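Local coordinates for GAF domain-containing protein (Thermoplasma acidophilum, PDB 4MN7), which probably reduces free methionine-R-sulfoxide to methionine, acting as a type II free methionine-R-sulfoxide reductase built on a GAF domain, at residues A[25-30]-A[46-51]; A[61-66]-A[91-96]; A[71-76]-A[119-124]; A[104-109]-A[125-130]. The protein carries 1 engineered substitution. All blocks are in the same frame, centred on the assembly; numbering follows the deposited sequence.

Contact 1: A[25-30]-A[46-51]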
# COMPACT_ATOMS: atom_id res chain seq x y z
N TYR A 25 0.30 -0.70 20.47
CA TYR A 25 0.35 -1.73 19.44
C TYR A 25 1.71 -2.35 19.55
O TYR A 25 2.67 -1.71 19.19
CB TYR A 25 0.15 -1.17 18.03
CG TYR A 25 -1.24 -0.65 17.71
CD1 TYR A 25 -2.19 -0.38 18.68
CD2 TYR A 25 -1.59 -0.38 16.40
CE1 TYR A 25 -3.44 0.12 18.34
CE2 TYR A 25 -2.84 0.12 16.06
CZ TYR A 25 -3.75 0.37 17.02
OH TYR A 25 -4.94 0.84 16.65
N ASP A 26 1.80 -3.60 20.03
CA ASP A 26 3.10 -4.26 20.26
C ASP A 26 3.53 -5.28 19.22
O ASP A 26 4.69 -5.52 19.10
CB ASP A 26 3.09 -4.93 21.63
CG ASP A 26 3.03 -3.91 22.75
OD1 ASP A 26 3.94 -3.08 22.71
OD2 ASP A 26 2.08 -3.88 23.56
N TRP A 27 2.59 -5.82 18.43
CA TRP A 27 2.86 -6.75 17.36
C TRP A 27 1.81 -6.47 16.29
O TRP A 27 0.64 -6.35 16.57
CB TRP A 27 2.75 -8.23 17.87
CG TRP A 27 3.29 -9.28 16.92
CD1 TRP A 27 4.55 -9.71 16.81
CD2 TRP A 27 2.55 -9.95 15.91
NE1 TRP A 27 4.67 -10.63 15.82
CE2 TRP A 27 3.44 -10.78 15.24
CE3 TRP A 27 1.20 -9.93 15.51
CZ2 TRP A 27 3.06 -11.57 14.17
CZ3 TRP A 27 0.81 -10.72 14.44
CH2 TRP A 27 1.73 -11.55 13.80
N VAL A 28 2.26 -6.32 15.07
CA VAL A 28 1.41 -6.13 13.94
C VAL A 28 1.75 -7.10 12.83
O VAL A 28 2.89 -7.21 12.43
CB VAL A 28 1.53 -4.69 13.42
CG1 VAL A 28 0.51 -4.47 12.30
CG2 VAL A 28 1.26 -3.71 14.57
N GLY A 29 0.73 -7.77 12.34
CA GLY A 29 0.90 -8.68 11.21
C GLY A 29 -0.24 -8.74 10.23
O GLY A 29 -1.39 -8.48 10.57
N PHE A 30 0.12 -9.09 8.99
CA PHE A 30 -0.81 -9.39 7.98
C PHE A 30 -0.78 -10.88 7.71
O PHE A 30 0.28 -11.45 7.28
CB PHE A 30 -0.54 -8.67 6.68
CG PHE A 30 -0.86 -7.17 6.68
CD1 PHE A 30 -0.09 -6.27 7.38
CD2 PHE A 30 -1.87 -6.66 5.89
CE1 PHE A 30 -0.37 -4.89 7.35
CE2 PHE A 30 -2.11 -5.28 5.82
CZ PHE A 30 -1.36 -4.41 6.57
N GLU A 46 8.12 -9.19 17.77
CA GLU A 46 8.71 -10.50 18.12
C GLU A 46 8.23 -11.62 17.18
O GLU A 46 7.10 -11.58 16.66
CB GLU A 46 8.23 -10.78 19.54
CG GLU A 46 8.98 -11.74 20.44
CD GLU A 46 8.11 -12.06 21.67
OE1 GLU A 46 7.17 -11.26 21.97
OE2 GLU A 46 8.31 -13.11 22.31
N LYS A 47 9.06 -12.64 17.01
CA LYS A 47 8.73 -13.81 16.19
C LYS A 47 7.57 -14.57 16.71
O LYS A 47 7.48 -14.84 17.91
CB LYS A 47 9.89 -14.79 16.15
CG LYS A 47 10.62 -14.75 14.83
CD LYS A 47 11.22 -16.12 14.54
CE LYS A 47 11.93 -16.14 13.20
NZ LYS A 47 12.89 -17.28 13.17
N THR A 48 6.66 -14.95 15.83
CA THR A 48 5.53 -15.78 16.29
C THR A 48 5.75 -17.19 15.82
O THR A 48 6.41 -17.41 14.82
CB THR A 48 4.14 -15.29 15.81
OG1 THR A 48 3.11 -16.18 16.33
CG2 THR A 48 4.04 -15.26 14.29
N ASP A 49 5.19 -18.13 16.55
CA ASP A 49 5.18 -19.53 16.13
C ASP A 49 4.01 -19.84 15.17
O ASP A 49 3.98 -20.91 14.55
CB ASP A 49 5.06 -20.43 17.35
CG ASP A 49 6.38 -20.55 18.11
OD1 ASP A 49 7.44 -20.70 17.43
OD2 ASP A 49 6.35 -20.50 19.36
N HIS A 50 3.05 -18.91 15.06
CA HIS A 50 1.85 -19.15 14.31
C HIS A 50 1.91 -18.45 13.00
O HIS A 50 1.35 -17.36 12.83
CB HIS A 50 0.65 -18.70 15.14
CG HIS A 50 0.61 -19.36 16.48
ND1 HIS A 50 0.48 -18.64 17.65
CD2 HIS A 50 0.75 -20.66 16.83
CE1 HIS A 50 0.48 -19.48 18.67
NE2 HIS A 50 0.65 -20.71 18.21
N VAL A 51 2.61 -19.10 12.09
CA VAL A 51 2.84 -18.62 10.74
C VAL A 51 1.76 -19.10 9.79
O VAL A 51 1.43 -18.36 8.86
CB VAL A 51 4.23 -19.09 10.28
CG1 VAL A 51 4.56 -18.53 8.92
CG2 VAL A 51 5.26 -18.68 11.32
O HOH W 1 6.10 -7.83 19.59

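Contact 2: A[61-66]-A[91-96]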
# COMPACT_ATOMS: atom_id res chain seq x y z
N SER A 61 -8.79 -16.80 13.08
CA SER A 61 -9.76 -17.45 12.20
C SER A 61 -11.06 -16.77 12.25
O SER A 61 -11.76 -16.63 11.22
CB SER A 61 -10.04 -18.90 12.68
OG SER A 61 -8.83 -19.55 12.65
N LEU A 62 -11.42 -16.39 13.48
CA LEU A 62 -12.75 -15.83 13.71
C LEU A 62 -13.03 -14.63 12.80
O LEU A 62 -14.13 -14.53 12.27
CB LEU A 62 -12.99 -15.49 15.20
CG LEU A 62 -14.42 -15.51 15.70
CD1 LEU A 62 -15.00 -16.90 15.44
CD2 LEU A 62 -14.50 -15.16 17.20
N ALA A 63 -12.05 -13.75 12.59
CA ALA A 63 -12.31 -12.54 11.81
C ALA A 63 -12.68 -12.88 10.37
O ALA A 63 -13.47 -12.24 9.73
CB ALA A 63 -11.13 -11.63 11.82
N VAL A 64 -12.02 -13.89 9.85
CA VAL A 64 -12.24 -14.30 8.50
C VAL A 64 -13.54 -15.09 8.45
O VAL A 64 -14.26 -14.94 7.50
CB VAL A 64 -11.08 -15.15 7.99
CG1 VAL A 64 -11.48 -15.96 6.78
CG2 VAL A 64 -9.95 -14.20 7.58
N LEU A 65 -13.84 -15.89 9.47
CA LEU A 65 -15.00 -16.77 9.40
C LEU A 65 -16.26 -15.93 9.59
O LEU A 65 -17.22 -16.14 8.92
CB LEU A 65 -14.95 -17.85 10.48
CG LEU A 65 -13.91 -18.93 10.33
CD1 LEU A 65 -13.88 -19.78 11.65
CD2 LEU A 65 -14.22 -19.81 9.12
N LYS A 66 -16.23 -14.97 10.51
CA LYS A 66 -17.34 -14.09 10.74
C LYS A 66 -17.33 -12.95 9.73
O LYS A 66 -18.28 -12.25 9.64
CB LYS A 66 -17.25 -13.39 12.10
CG LYS A 66 -17.46 -14.24 13.33
CD LYS A 66 -18.01 -13.39 14.50
CE LYS A 66 -17.16 -12.15 14.75
NZ LYS A 66 -17.72 -11.22 15.77
N GLU A 91 -5.97 -8.12 21.95
CA GLU A 91 -5.71 -8.46 20.58
C GLU A 91 -6.93 -8.14 19.70
O GLU A 91 -8.09 -8.37 20.09
CB GLU A 91 -5.36 -9.94 20.45
CG GLU A 91 -5.04 -10.35 19.00
CD GLU A 91 -4.58 -11.78 18.85
OE1 GLU A 91 -4.64 -12.48 19.87
OE2 GLU A 91 -4.16 -12.18 17.73
N ILE A 92 -6.65 -7.60 18.50
CA ILE A 92 -7.69 -7.21 17.56
C ILE A 92 -7.30 -7.77 16.22
O ILE A 92 -6.12 -7.81 15.87
CB ILE A 92 -7.91 -5.71 17.52
CG1 ILE A 92 -9.15 -5.37 16.71
CG2 ILE A 92 -6.68 -5.03 17.00
CD1 ILE A 92 -9.53 -3.92 16.68
N VAL A 93 -8.28 -8.32 15.55
CA VAL A 93 -8.08 -8.89 14.24
C VAL A 93 -9.12 -8.25 13.34
O VAL A 93 -10.30 -8.35 13.60
CB VAL A 93 -8.22 -10.39 14.22
CG1 VAL A 93 -7.78 -10.95 12.87
CG2 VAL A 93 -7.38 -11.04 15.29
N VAL A 94 -8.66 -7.63 12.27
CA VAL A 94 -9.51 -6.84 11.41
C VAL A 94 -9.44 -7.46 10.04
O VAL A 94 -8.35 -7.59 9.52
CB VAL A 94 -8.91 -5.46 11.31
CG1 VAL A 94 -9.67 -4.64 10.30
CG2 VAL A 94 -8.89 -4.80 12.68
N PRO A 95 -10.56 -7.91 9.48
CA PRO A 95 -10.56 -8.55 8.14
C PRO A 95 -10.16 -7.61 7.03
O PRO A 95 -10.51 -6.43 7.08
CB PRO A 95 -12.01 -8.97 7.95
CG PRO A 95 -12.76 -8.12 8.88
CD PRO A 95 -11.90 -7.84 10.03
N VAL A 96 -9.43 -8.13 6.06
CA VAL A 96 -9.09 -7.39 4.82
C VAL A 96 -10.00 -7.91 3.74
O VAL A 96 -9.99 -9.07 3.47
CB VAL A 96 -7.63 -7.56 4.40
CG1 VAL A 96 -7.35 -6.90 3.00
CG2 VAL A 96 -6.75 -6.96 5.49

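Contact 3: A[71-76]-A[119-124]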
# COMPACT_ATOMS: atom_id res chain seq x y z
N ASN A 71 -12.30 -8.33 18.57
CA ASN A 71 -11.51 -7.49 19.48
C ASN A 71 -11.60 -8.09 20.84
O ASN A 71 -12.64 -7.95 21.44
CB ASN A 71 -12.05 -6.05 19.51
CG ASN A 71 -11.22 -5.10 20.41
OD1 ASN A 71 -10.35 -5.53 21.19
ND2 ASN A 71 -11.56 -3.79 20.35
N GLU A 72 -10.53 -8.76 21.30
CA GLU A 72 -10.48 -9.36 22.65
C GLU A 72 -9.83 -8.38 23.62
O GLU A 72 -8.65 -8.09 23.54
CB GLU A 72 -9.73 -10.67 22.62
CG GLU A 72 -9.48 -11.24 23.99
CD GLU A 72 -10.80 -11.45 24.74
OE1 GLU A 72 -11.00 -10.86 25.84
OE2 GLU A 72 -11.66 -12.16 24.18
N TYR A 73 -10.64 -7.84 24.53
CA TYR A 73 -10.20 -6.83 25.53
C TYR A 73 -9.32 -7.42 26.65
O TYR A 73 -8.53 -6.67 27.28
CB TYR A 73 -11.45 -6.24 26.21
CG TYR A 73 -12.47 -5.68 25.24
CD1 TYR A 73 -12.27 -4.42 24.58
CD2 TYR A 73 -13.66 -6.40 24.96
CE1 TYR A 73 -13.23 -3.90 23.68
CE2 TYR A 73 -14.61 -5.89 24.05
CZ TYR A 73 -14.39 -4.66 23.41
OH TYR A 73 -15.35 -4.20 22.53
N ASP A 74 -9.51 -8.73 26.91
CA ASP A 74 -8.87 -9.44 28.02
C ASP A 74 -8.57 -10.93 27.70
O ASP A 74 -9.36 -11.83 28.04
CB ASP A 74 -9.76 -9.37 29.24
CG ASP A 74 -8.99 -9.68 30.52
OD1 ASP A 74 -7.84 -10.20 30.44
OD2 ASP A 74 -9.54 -9.36 31.59
N VAL A 75 -7.44 -11.15 27.03
CA VAL A 75 -7.02 -12.44 26.48
C VAL A 75 -6.82 -13.50 27.58
O VAL A 75 -7.28 -14.62 27.46
CB VAL A 75 -5.67 -12.36 25.70
CG1 VAL A 75 -5.23 -13.74 25.15
CG2 VAL A 75 -5.79 -11.41 24.53
N LYS A 76 -6.10 -13.12 28.64
CA LYS A 76 -5.70 -14.07 29.66
C LYS A 76 -6.95 -14.54 30.37
O LYS A 76 -7.11 -15.74 30.64
CB LYS A 76 -4.69 -13.46 30.65
CG LYS A 76 -3.36 -12.98 30.04
CD LYS A 76 -2.35 -14.12 29.81
CE LYS A 76 -0.89 -13.60 29.77
NZ LYS A 76 0.16 -14.55 30.26
N GLU A 119 -12.58 3.80 18.19
CA GLU A 119 -11.76 4.65 17.30
C GLU A 119 -10.75 3.77 16.53
O GLU A 119 -10.63 3.86 15.33
CB GLU A 119 -11.03 5.73 18.14
CG GLU A 119 -9.95 6.54 17.42
CD GLU A 119 -9.06 7.43 18.33
OE1 GLU A 119 -9.12 7.33 19.60
OE2 GLU A 119 -8.26 8.24 17.77
N ASP A 120 -10.08 2.89 17.24
CA ASP A 120 -9.10 1.96 16.65
C ASP A 120 -9.73 1.01 15.65
O ASP A 120 -9.19 0.72 14.58
CB ASP A 120 -8.47 1.07 17.76
CG ASP A 120 -7.53 1.82 18.69
OD1 ASP A 120 -6.49 2.35 18.23
OD2 ASP A 120 -7.84 1.88 19.91
N GLU A 121 -10.86 0.48 16.02
CA GLU A 121 -11.59 -0.35 15.16
C GLU A 121 -11.88 0.30 13.84
O GLU A 121 -11.67 -0.31 12.79
CB GLU A 121 -12.91 -0.79 15.80
CG GLU A 121 -12.69 -1.74 16.94
CD GLU A 121 -13.98 -2.30 17.54
OE1 GLU A 121 -15.09 -2.08 17.00
OE2 GLU A 121 -13.86 -3.01 18.58
N ALA A 122 -12.43 1.51 13.89
CA ALA A 122 -12.84 2.22 12.67
C ALA A 122 -11.60 2.62 11.84
O ALA A 122 -11.56 2.46 10.62
CB ALA A 122 -13.68 3.45 13.04
N MET A 123 -10.53 3.02 12.50
CA MET A 123 -9.32 3.45 11.77
C MET A 123 -8.71 2.23 11.12
O MET A 123 -8.32 2.28 9.98
CB MET A 123 -8.37 4.15 12.70
CG MET A 123 -7.12 4.72 12.06
SD MET A 123 -7.29 6.11 10.92
CE MET A 123 -8.54 6.94 11.77
N LEU A 124 -8.63 1.12 11.86
CA LEU A 124 -8.10 -0.13 11.27
C LEU A 124 -8.96 -0.70 10.13
O LEU A 124 -8.41 -1.23 9.15
CB LEU A 124 -7.88 -1.21 12.38
CG LEU A 124 -6.72 -0.82 13.33
CD1 LEU A 124 -6.67 -1.69 14.56
CD2 LEU A 124 -5.39 -0.90 12.61

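Contact 4: A[104-109]-A[125-130]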
# COMPACT_ATOMS: atom_id res chain seq x y z
N GLY A 104 -7.88 -11.94 3.90
CA GLY A 104 -6.82 -11.86 4.85
C GLY A 104 -7.20 -10.97 6.00
O GLY A 104 -8.37 -10.70 6.24
N GLU A 105 -6.20 -10.58 6.79
CA GLU A 105 -6.50 -9.79 8.00
C GLU A 105 -5.32 -9.05 8.54
O GLU A 105 -4.16 -9.41 8.24
CB GLU A 105 -7.05 -10.74 9.08
CG GLU A 105 -6.02 -11.78 9.49
CD GLU A 105 -6.64 -12.88 10.38
OE1 GLU A 105 -7.85 -13.11 10.34
OE2 GLU A 105 -5.91 -13.40 11.20
N ILE A 106 -5.57 -8.09 9.40
CA ILE A 106 -4.51 -7.44 10.18
C ILE A 106 -4.74 -7.93 11.58
O ILE A 106 -5.83 -7.78 12.08
CB ILE A 106 -4.65 -5.90 10.13
CG1 ILE A 106 -4.65 -5.44 8.69
CG2 ILE A 106 -3.52 -5.20 10.87
CD1 ILE A 106 -4.74 -3.97 8.52
N ASP A 107 -3.70 -8.49 12.21
CA ASP A 107 -3.70 -8.99 13.57
C ASP A 107 -2.78 -8.17 14.39
O ASP A 107 -1.57 -8.06 14.09
CB ASP A 107 -3.21 -10.45 13.55
CG ASP A 107 -3.24 -11.13 14.91
OD1 ASP A 107 -4.03 -10.72 15.80
OD2 ASP A 107 -2.46 -12.12 15.10
N ILE A 108 -3.31 -7.58 15.46
CA ILE A 108 -2.48 -6.75 16.35
C ILE A 108 -2.64 -7.16 17.82
O ILE A 108 -3.75 -7.26 18.34
CB ILE A 108 -2.89 -5.27 16.21
CG1 ILE A 108 -2.79 -4.82 14.77
CG2 ILE A 108 -2.01 -4.39 17.05
CD1 ILE A 108 -3.24 -3.38 14.49
N ASP A 109 -1.52 -7.32 18.50
CA ASP A 109 -1.44 -7.67 19.91
C ASP A 109 -0.98 -6.41 20.67
O ASP A 109 -0.11 -5.64 20.20
CB ASP A 109 -0.29 -8.70 20.19
CG ASP A 109 -0.63 -10.13 19.74
OD1 ASP A 109 -0.76 -10.36 18.54
OD2 ASP A 109 -0.73 -11.03 20.59
N SER A 125 -10.30 -0.59 10.20
CA SER A 125 -11.13 -0.94 9.05
C SER A 125 -10.80 -0.13 7.82
O SER A 125 -10.83 -0.67 6.71
CB SER A 125 -12.65 -0.83 9.26
OG SER A 125 -12.91 -1.39 10.49
N SER A 126 -10.60 1.16 8.00
CA SER A 126 -10.20 2.00 6.88
C SER A 126 -8.85 1.56 6.34
O SER A 126 -8.65 1.47 5.14
CB SER A 126 -10.17 3.48 7.27
OG SER A 126 -11.51 3.97 7.34
N ILE A 127 -7.92 1.30 7.24
CA ILE A 127 -6.60 0.90 6.81
C ILE A 127 -6.60 -0.40 6.03
O ILE A 127 -5.97 -0.52 4.94
CB ILE A 127 -5.66 0.83 8.00
CG1 ILE A 127 -5.37 2.30 8.36
CG2 ILE A 127 -4.36 0.12 7.56
CD1 ILE A 127 -4.67 2.56 9.62
N ALA A 128 -7.34 -1.37 6.57
CA ALA A 128 -7.53 -2.62 5.93
C ALA A 128 -8.09 -2.48 4.53
O ALA A 128 -7.67 -3.18 3.60
CB ALA A 128 -8.39 -3.50 6.75
N ASP A 129 -8.98 -1.52 4.34
CA ASP A 129 -9.60 -1.33 3.06
C ASP A 129 -8.61 -0.68 2.08
O ASP A 129 -8.56 -1.09 0.91
CB ASP A 129 -10.81 -0.44 3.23
CG ASP A 129 -11.55 -0.24 1.97
OD1 ASP A 129 -11.69 -1.22 1.17
OD2 ASP A 129 -12.00 0.91 1.76
N LEU A 130 -7.82 0.29 2.55
CA LEU A 130 -6.84 0.93 1.68
C LEU A 130 -5.73 -0.04 1.23
O LEU A 130 -5.23 0.05 0.12
CB LEU A 130 -6.21 2.16 2.35
CG LEU A 130 -7.16 3.28 2.78
CD1 LEU A 130 -6.45 4.34 3.60
CD2 LEU A 130 -7.80 3.87 1.59

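Contact 1: A[25-30]-A[46-51]
Trp27 stretches from strand 27-34 of the antiparallel GAF-domain sheet to the loop after strand 37-44, where its indole meets Glu46 and Thr48. Packing is tightest along one edge of the ring. There NE1 of Trp27 donates to the backbone O of Glu46 at 2.7 Å, coming in nearly in line with that carbonyl (C=O...N 161°), although the bond is bent at the hydrogen to 130°. With CG anti to the backbone N (chi1 -168°), the indole is swung off the strand toward the loop, and its CZ2 comes 3.8 Å from the methyl CG2 of Thr48, the two side chains crossing at about a right angle. Leu40 and Phe85 both pack on Trp27 and Thr48. Replacing Trp27 by an alanine would probably leave the Glu46 carbonyl without its indole donor and open a gap beside Thr48 and Phe85. The side toward Asp26 is looser and wetter: Glu46 is an exposed residue, and a water links the two backbones, donating to Asp26 O at 2.8 Å and accepting from Glu46 N at 3.0 Å. Past the indole, an ST turn tightens the loop: His50 N donates to Thr48 OG1 at 3.0 Å.

Contact 2: A[61-66]-A[91-96]
Ala63 of helix 59-66 sits against strand 90-98 with its CA 5.7 Å from the CA of Pro95, the nearest CA pair of the two segments. The small side chain allows this approach: CB of Ala63 points at the strand and meets CG1 of Val93 at 3.6 Å, with the backbone O of Val93 3.8 Å from the same CB. The valine turns this branch to the helix because CG1 stands anti to its backbone N (chi1 -171°), while CG2 packs beside Asp107 on the neighbouring strand 101-110. Pro95, two residues on and therefore on the same face of the strand, completes the seat. Its CD lies 4.3 Å from CB of Ala63, and its CB approaches the backbone O of Ala63 at 4.0 Å. In the GAF fold a central antiparallel sheet is covered by helices, and here the short helix 59-66 covers the face opposite to helix 118-136: the intervening Val94 points away from Ala63 and packs on Leu124 and Ala128. Glu105 of strand 101-110 lies alongside Ala63, Val64 and Val93, widening the footprint of the helix to a second strand. Within the helix, Leu65 N donates to Ser61 O at 2.8 Å, holding the turn that presents Ala63.

Contact 3: A[71-76]-A[119-124]
Asn71, on the edge strand 70-72, faces the early turns of helix 118-136, its CA 8.3 Å from the CA of Glu121, so the side chains bridge the space, most of it spanned by Glu121. ND2 of Asn71 donates to OE2 of Glu121 at 3.0 Å, an almost straight bond (172° at the hydrogen). The acceptor lies in the amide plane and offers its anti lone pair, while amide and carboxylate planes are turned 68° from each other. Glu121 reaches the strand by running straight out from its CG (chi2 -175°). ND2 also donates to the backbone O of Phe116, so the amide nitrogen is gripped twice and its rotation fixed. This ties the outermost strand of the GAF sheet to the helix covering one of its faces, at the surface; Ile92 of the adjoining strand packs on both Asn71 and Glu121. A leucine in place of Glu121 would probably leave ND2 of Asn71 without its carboxylate partner and Lys118 without its weak ion-pair mate. Tyr73 lies nearby, its OH 4.4 Å from OE2 of Glu121, and the backbone O of Asn71 sits over one face of its ring, displaced toward the rim. Beyond it, Asp74 N donates to OE1 of Glu72 at 2.8 Å.

Contact 4: A[104-109]-A[125-130]
Ile106 N donates to Val94 O and Ile106 O accepts from Val94 N, the two bonds of a hydrogen-bonded antiparallel pair that fixes the residue from which this contact with helix 118-136 is made. Across the contact everything is apolar. The CA of Ile106 lies 7.1 Å from the CA of Ala128, and the longer branch of the isoleucine spans the interval. CG1 is anti to the carbonyl carbon (chi1 -56°) and the chain runs on extended, which lays CD1 against the helix between two consecutive residues. This one methyl meets CA of Ala128 at 4.0 Å and CB of Ala128 at 4.1 Å; on the Ile127 side it comes 4.2 Å from CG2 of that residue. The small side chain of Ala128 lets the helix backbone itself take part in the packing. Phe30 of strand 27-34 adds to the core around Ile106, and Ile127 also touches Leu3 of the second subunit, so the helix is packed between its own sheet and the partner chain. Residues on either side of Ile106 in strand 101-110 turn the other way: Glu105 and Asp107 pack on helix 59-66 and on Tyr31, and Asp107 also touches Trp27. Such a division of one strand, with aliphatic side chains under a long helix and acidic ones on the opposite face, is consistent with a GAF domain whose helical layer packs against the second subunit while the other face of the sheet probably forms the ligand pocket.

Overall arrangement
Read from the N terminus, contact 1 comes first, closing the excursion through strand 37-44 by returning the following loop to strand 27-34 before any other contact opens. Contact 2 then joins helix 59-66 to strand 90-98. Contact 3 starts inside that span, at the edge strand 70-72, and ends beyond it on helix 118-136, so the two cross; contact 4 crosses contact 3 in turn, running from strand 101-110 to a later part of the same helix. Contacts 2 and 4 are in series on adjacent strands, bringing helices to opposite faces of the sheet. Tyr25 OH bonds to Asp120 OD1, joining contact 1 to contact 3, and Leu124 packs on Ile108 between contacts 3 and 4.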